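Local coordinates for flagellar protein (Xanthomonas campestris pv. campestris, PDB 3C12), which is the C-terminal part of FlgD, a hook-capping protein essential for flagellar assembly that is probably required to form the hook and may act as a scaffold, at residues G72-A75 and N76-M80; R79-A82 and G83-I87. One frame throughout, in Å; residues are numbered along the deposited sequence.

Contact 1 of 2, residues G72-A75 and N76-M80; sequences GTDA and NGNRM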
ATOM      1  N   GLY A  72     -15.927  10.884  -6.537  1.00 61.39           N
ATOM      2  CA  GLY A  72     -16.411  11.327  -5.244  1.00 60.84           C
ATOM      3  C   GLY A  72     -17.884  11.085  -4.986  1.00 60.89           C
ATOM      4  O   GLY A  72     -18.484  11.702  -4.102  1.00 59.87           O
ATOM      5  N   THR A  73     -18.475  10.187  -5.762  1.00 61.10           N
ATOM      6  CA  THR A  73     -19.885   9.857  -5.593  1.00 61.77           C
ATOM      7  C   THR A  73     -20.040   8.372  -5.288  1.00 61.39           C
ATOM      8  O   THR A  73     -19.163   7.573  -5.626  1.00 60.92           O
ATOM      9  CB  THR A  73     -20.691  10.198  -6.859  1.00 61.78           C
ATOM     10  OG1 THR A  73     -20.026   9.661  -8.007  1.00 62.03           O
ATOM     11  CG2 THR A  73     -20.822  11.701  -7.013  1.00 61.60           C
ATOM     12  N   ASP A  74     -21.140   8.004  -4.633  1.00 61.43           N
ATOM     13  CA  ASP A  74     -21.370   6.597  -4.319  1.00 61.10           C
ATOM     14  C   ASP A  74     -22.015   5.908  -5.524  1.00 60.06           C
ATOM     15  O   ASP A  74     -22.360   6.574  -6.503  1.00 59.95           O
ATOM     16  CB  ASP A  74     -22.233   6.452  -3.047  1.00 60.76           C
ATOM     17  CG  ASP A  74     -23.662   6.968  -3.219  1.00 61.18           C
ATOM     18  OD1 ASP A  74     -24.424   6.906  -2.218  1.00 61.79           O
ATOM     19  OD2 ASP A  74     -24.025   7.421  -4.329  1.00 59.66           O
ATOM     20  N   ALA A  75     -22.150   4.584  -5.465  1.00 59.48           N
ATOM     21  CA  ALA A  75     -22.743   3.808  -6.562  1.00 59.67           C
ATOM     22  C   ALA A  75     -24.131   4.324  -6.927  1.00 59.67           C
ATOM     23  O   ALA A  75     -24.608   4.116  -8.042  1.00 60.08           O
ATOM     24  CB  ALA A  75     -22.815   2.330  -6.187  1.00 57.05           C
ATOM     25  N   ASN A  76     -24.769   5.004  -5.981  1.00 59.40           N
ATOM     26  CA  ASN A  76     -26.092   5.567  -6.203  1.00 59.03           C
ATOM     27  C   ASN A  76     -26.060   7.004  -6.717  1.00 59.77           C
ATOM     28  O   ASN A  76     -27.063   7.708  -6.647  1.00 61.02           O
ATOM     29  CB  ASN A  76     -26.923   5.481  -4.922  1.00 57.86           C
ATOM     30  CG  ASN A  76     -27.579   4.118  -4.750  1.00 58.79           C
ATOM     31  OD1 ASN A  76     -28.303   3.651  -5.633  1.00 58.63           O
ATOM     32  ND2 ASN A  76     -27.333   3.473  -3.614  1.00 58.04           N
ATOM     33  N   GLY A  77     -24.904   7.428  -7.233  1.00 59.93           N
ATOM     34  CA  GLY A  77     -24.745   8.767  -7.788  1.00 59.68           C
ATOM     35  C   GLY A  77     -24.613   9.924  -6.810  1.00 60.18           C
ATOM     36  O   GLY A  77     -24.430  11.078  -7.215  1.00 59.44           O
ATOM     37  N   ASN A  78     -24.701   9.618  -5.522  1.00 60.93           N
ATOM     38  CA  ASN A  78     -24.610  10.638  -4.481  1.00 61.76           C
ATOM     39  C   ASN A  78     -23.194  11.133  -4.155  1.00 61.20           C
ATOM     40  O   ASN A  78     -22.265  10.340  -3.941  1.00 61.40           O
ATOM     41  CB  ASN A  78     -25.254  10.126  -3.183  1.00 63.28           C
ATOM     42  CG  ASN A  78     -26.759   9.945  -3.297  1.00 64.76           C
ATOM     43  OD1 ASN A  78     -27.404   9.492  -2.350  1.00 65.59           O
ATOM     44  ND2 ASN A  78     -27.327  10.303  -4.454  1.00 65.08           N
ATOM     45  N   ARG A  79     -23.050  12.454  -4.106  1.00 60.00           N
ATOM     46  CA  ARG A  79     -21.779  13.090  -3.761  1.00 58.18           C
ATOM     47  C   ARG A  79     -21.509  12.813  -2.273  1.00 57.25           C
ATOM     48  O   ARG A  79     -22.300  13.205  -1.410  1.00 56.73           O
ATOM     49  CB  ARG A  79     -21.876  14.597  -3.989  1.00 57.78           C
ATOM     50  CG  ARG A  79     -20.658  15.350  -3.560  1.00 58.72           C
ATOM     51  CD  ARG A  79     -19.499  15.029  -4.466  1.00 60.97           C
ATOM     52  NE  ARG A  79     -18.238  15.420  -3.843  1.00 62.52           N
ATOM     53  CZ  ARG A  79     -17.066  15.454  -4.471  1.00 62.80           C
ATOM     54  NH1 ARG A  79     -16.988  15.121  -5.758  1.00 61.05           N
ATOM     55  NH2 ARG A  79     -15.970  15.811  -3.801  1.00 62.17           N
ATOM     56  N   MET A  80     -20.409  12.123  -1.981  1.00 55.28           N
ATOM     57  CA  MET A  80     -20.064  11.805  -0.603  1.00 52.84           C
ATOM     58  C   MET A  80     -19.386  13.003   0.053  1.00 52.35           C
ATOM     59  O   MET A  80     -18.888  13.901  -0.636  1.00 51.79           O
ATOM     60  CB  MET A  80     -19.143  10.588  -0.564  1.00 49.97           C
ATOM     61  CG  MET A  80     -19.770   9.332  -1.124  1.00 45.47           C
ATOM     62  SD  MET A  80     -21.176   8.854  -0.179  1.00 39.11           S
ATOM     63  CE  MET A  80     -20.445   8.149   1.173  1.00 38.97           C
TER
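Thr73 and Arg79 face each other across a short antiparallel turn as a non-hydrogen-bonded pair, their CA atoms 4.2 Å apart, with a backbone bond on each flank: Met80 N to Gly72 O (2.9 Å), nearly straight and in the carbonyl plane, and Asp74 N to Asn78 O (2.7 Å). The chain reverses through a type I beta turn from Asp74 to Gly77, closed by Gly77 N on Asp74 O. That bond and the one from Asp74 N to Asn78 O make a type I turn with a G1 bulge, Gly77 supplying the positive phi at the bulge, in the Ig-like domain of FlgD. The Asp74 side chain adds to it: CG stands between the backbone N and the carbonyl carbon (chi1 66°), which turns the carboxylate to Asn78, and OD2 accepts Asn78 N (2.6 Å) on its syn side, 35° out of the carboxylate plane. The carboxylate runs alongside the Asn78 amide in the same direction, the planes not far from parallel. Thr73 lays its methyl CG2 over the opposite backbone, 3.7 Å from Arg79 CA, while its OG1 bonds to Asp71. Arg79 leaves the backbone pointing away from Gly72, but a bend at chi2 (69°) returns Arg79 CD to 3.5 Å from Gly72 O, which sits over one guanidinium face; NH2 bonds to Asp24 O. Met80 SD rests against Asp74 CB (3.9 Å), and both side chains also touch Val53 of strand 52-60.

Contact 2 of 2, residues R79-A82 and G83-I87; sequences RMAA and GKYGI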
ATOM      1  N   ARG A  79     -23.050  12.454  -4.106  1.00 60.00           N
ATOM      2  CA  ARG A  79     -21.779  13.090  -3.761  1.00 58.18           C
ATOM      3  C   ARG A  79     -21.509  12.813  -2.273  1.00 57.25           C
ATOM      4  O   ARG A  79     -22.300  13.205  -1.410  1.00 56.73           O
ATOM      5  CB  ARG A  79     -21.876  14.597  -3.989  1.00 57.78           C
ATOM      6  CG  ARG A  79     -20.658  15.350  -3.560  1.00 58.72           C
ATOM      7  CD  ARG A  79     -19.499  15.029  -4.466  1.00 60.97           C
ATOM      8  NE  ARG A  79     -18.238  15.420  -3.843  1.00 62.52           N
ATOM      9  CZ  ARG A  79     -17.066  15.454  -4.471  1.00 62.80           C
ATOM     10  NH1 ARG A  79     -16.988  15.121  -5.758  1.00 61.05           N
ATOM     11  NH2 ARG A  79     -15.970  15.811  -3.801  1.00 62.17           N
ATOM     12  N   MET A  80     -20.409  12.123  -1.981  1.00 55.28           N
ATOM     13  CA  MET A  80     -20.064  11.805  -0.603  1.00 52.84           C
ATOM     14  C   MET A  80     -19.386  13.003   0.053  1.00 52.35           C
ATOM     15  O   MET A  80     -18.888  13.901  -0.636  1.00 51.79           O
ATOM     16  CB  MET A  80     -19.143  10.588  -0.564  1.00 49.97           C
ATOM     17  CG  MET A  80     -19.770   9.332  -1.124  1.00 45.47           C
ATOM     18  SD  MET A  80     -21.176   8.854  -0.179  1.00 39.11           S
ATOM     19  CE  MET A  80     -20.445   8.149   1.173  1.00 38.97           C
ATOM     20  N   ALA A  81     -19.376  13.015   1.386  1.00 51.84           N
ATOM     21  CA  ALA A  81     -18.766  14.105   2.148  1.00 51.48           C
ATOM     22  C   ALA A  81     -17.257  14.185   1.942  1.00 51.70           C
ATOM     23  O   ALA A  81     -16.599  13.177   1.669  1.00 51.59           O
ATOM     24  CB  ALA A  81     -19.064  13.934   3.628  1.00 48.88           C
ATOM     25  N   ALA A  82     -16.713  15.393   2.059  1.00 51.95           N
ATOM     26  CA  ALA A  82     -15.281  15.576   1.919  1.00 51.83           C
ATOM     27  C   ALA A  82     -14.657  14.766   3.058  1.00 52.57           C
ATOM     28  O   ALA A  82     -15.266  14.595   4.125  1.00 51.96           O
ATOM     29  CB  ALA A  82     -14.918  17.047   2.041  1.00 50.98           C
ATOM     30  N   GLY A  83     -13.456  14.249   2.820  1.00 52.59           N
ATOM     31  CA  GLY A  83     -12.787  13.451   3.828  1.00 52.49           C
ATOM     32  C   GLY A  83     -11.981  12.311   3.228  1.00 52.77           C
ATOM     33  O   GLY A  83     -11.836  12.208   2.008  1.00 52.13           O
ATOM     34  N   LYS A  84     -11.455  11.458   4.101  1.00 52.43           N
ATOM     35  CA  LYS A  84     -10.644  10.314   3.699  1.00 52.24           C
ATOM     36  C   LYS A  84     -11.475   9.041   3.585  1.00 50.91           C
ATOM     37  O   LYS A  84     -12.292   8.746   4.447  1.00 50.56           O
ATOM     38  CB  LYS A  84      -9.503  10.100   4.708  1.00 52.62           C
ATOM     39  CG  LYS A  84      -8.558  11.292   4.823  1.00 53.14           C
ATOM     40  CD  LYS A  84      -7.470  11.057   5.855  1.00 55.10           C
ATOM     41  CE  LYS A  84      -6.553  12.273   5.955  1.00 57.66           C
ATOM     42  NZ  LYS A  84      -5.548  12.154   7.050  1.00 58.88           N
ATOM     43  N   TYR A  85     -11.262   8.295   2.507  1.00 49.06           N
ATOM     44  CA  TYR A  85     -11.983   7.056   2.278  1.00 47.81           C
ATOM     45  C   TYR A  85     -11.004   5.939   1.996  1.00 47.27           C
ATOM     46  O   TYR A  85      -9.943   6.172   1.409  1.00 47.15           O
ATOM     47  CB  TYR A  85     -12.935   7.197   1.095  1.00 48.29           C
ATOM     48  CG  TYR A  85     -14.103   8.088   1.373  1.00 50.50           C
ATOM     49  CD1 TYR A  85     -13.981   9.477   1.324  1.00 51.35           C
ATOM     50  CD2 TYR A  85     -15.333   7.545   1.724  1.00 52.25           C
ATOM     51  CE1 TYR A  85     -15.056  10.301   1.618  1.00 52.44           C
ATOM     52  CE2 TYR A  85     -16.419   8.357   2.021  1.00 52.67           C
ATOM     53  CZ  TYR A  85     -16.274   9.728   1.967  1.00 53.14           C
ATOM     54  OH  TYR A  85     -17.361  10.513   2.271  1.00 54.90           O
ATOM     55  N   GLY A  86     -11.363   4.727   2.410  1.00 45.99           N
ATOM     56  CA  GLY A  86     -10.497   3.586   2.179  1.00 44.98           C
ATOM     57  C   GLY A  86     -10.636   3.029   0.775  1.00 44.17           C
ATOM     58  O   GLY A  86     -11.734   2.983   0.220  1.00 42.46           O
ATOM     59  N   ILE A  87      -9.521   2.617   0.186  1.00 43.02           N
ATOM     60  CA  ILE A  87      -9.560   2.050  -1.153  1.00 42.23           C
ATOM     61  C   ILE A  87      -8.809   0.727  -1.249  1.00 42.05           C
ATOM     62  O   ILE A  87      -7.675   0.594  -0.791  1.00 42.12           O
ATOM     63  CB  ILE A  87      -8.992   3.022  -2.220  1.00 43.05           C
ATOM     64  CG1 ILE A  87      -9.045   2.337  -3.587  1.00 42.17           C
ATOM     65  CG2 ILE A  87      -7.572   3.437  -1.877  1.00 40.11           C
ATOM     66  CD1 ILE A  87      -8.404   3.112  -4.690  1.00 40.19           C
TER
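Tyr85 reaches back along the chain and donates its phenol OH to the carbonyl O of Ala81, four residues earlier, at 2.8 Å. The hydroxyl comes in at 125° to the C=O bond, somewhat off the carbonyl plane. Seen from the ring, Ala81 O lies at the edge and near the ring plane, and Tyr85 CE1 approaches Ala81 O to 3.3 Å. The torsions of Tyr85 explain the reach: CG sits beside the backbone N and anti to the carbonyl carbon (chi1 -70°), and the ring is turned close to perpendicular at chi2 (80°); these angles carry it back from strand 83-93 toward the preceding loop. Met80 supplies the apolar neighbour. Met80 CB comes within 3.3 Å of Tyr85 OH and 3.9 Å of Tyr85 CZ, approaching the ring obliquely. Bends at both chi2 and chi3 then curl the thioether back, which sets Met80 CE 4.1 Å from Tyr85 CE2. Along the chain, Ala81 and Ala82 are extended, polyproline-like, and Gly83 takes backbone angles suited to glycine as the chain enters the strand. A tyrosine near the start of an antiparallel strand, bonded through its hydroxyl to the backbone of the fourth residue before it, is a tyrosine corner, a motif of Greek-key beta proteins such as Ig-like and fibronectin III domains. The buried Tyr85 ring packs edge-to-face with Trp70 and touches Ile23 and Ile45. A neutral hydroxyl-to-carbonyl bond thus gives the polar end of a buried ring a main-chain partner, and it joins the arch of the loop to the first residues of the strand.

Contacts 1 and 2 follow one another along the single connection between strand 64-70 and strand 83-93 of the Ig-like domain, and they share Arg79 and Met80. Their centres are 10 Å apart on the same side of the chain's centre. The centre of contact 1, the outer hairpin turn, lies about 18 Å from that of the chain, and the centre of contact 2, where the chain enters the strand, about 12 Å. Trp70, ending strand 64-70, links them: its NE1 bonds to Thr73 O in contact 1, and its ring packs edge-to-face with Tyr85 in contact 2. The long loop therefore turns back on itself first and is then fastened to the strand that pairs with strands 20-23, 39-46 and 98-115.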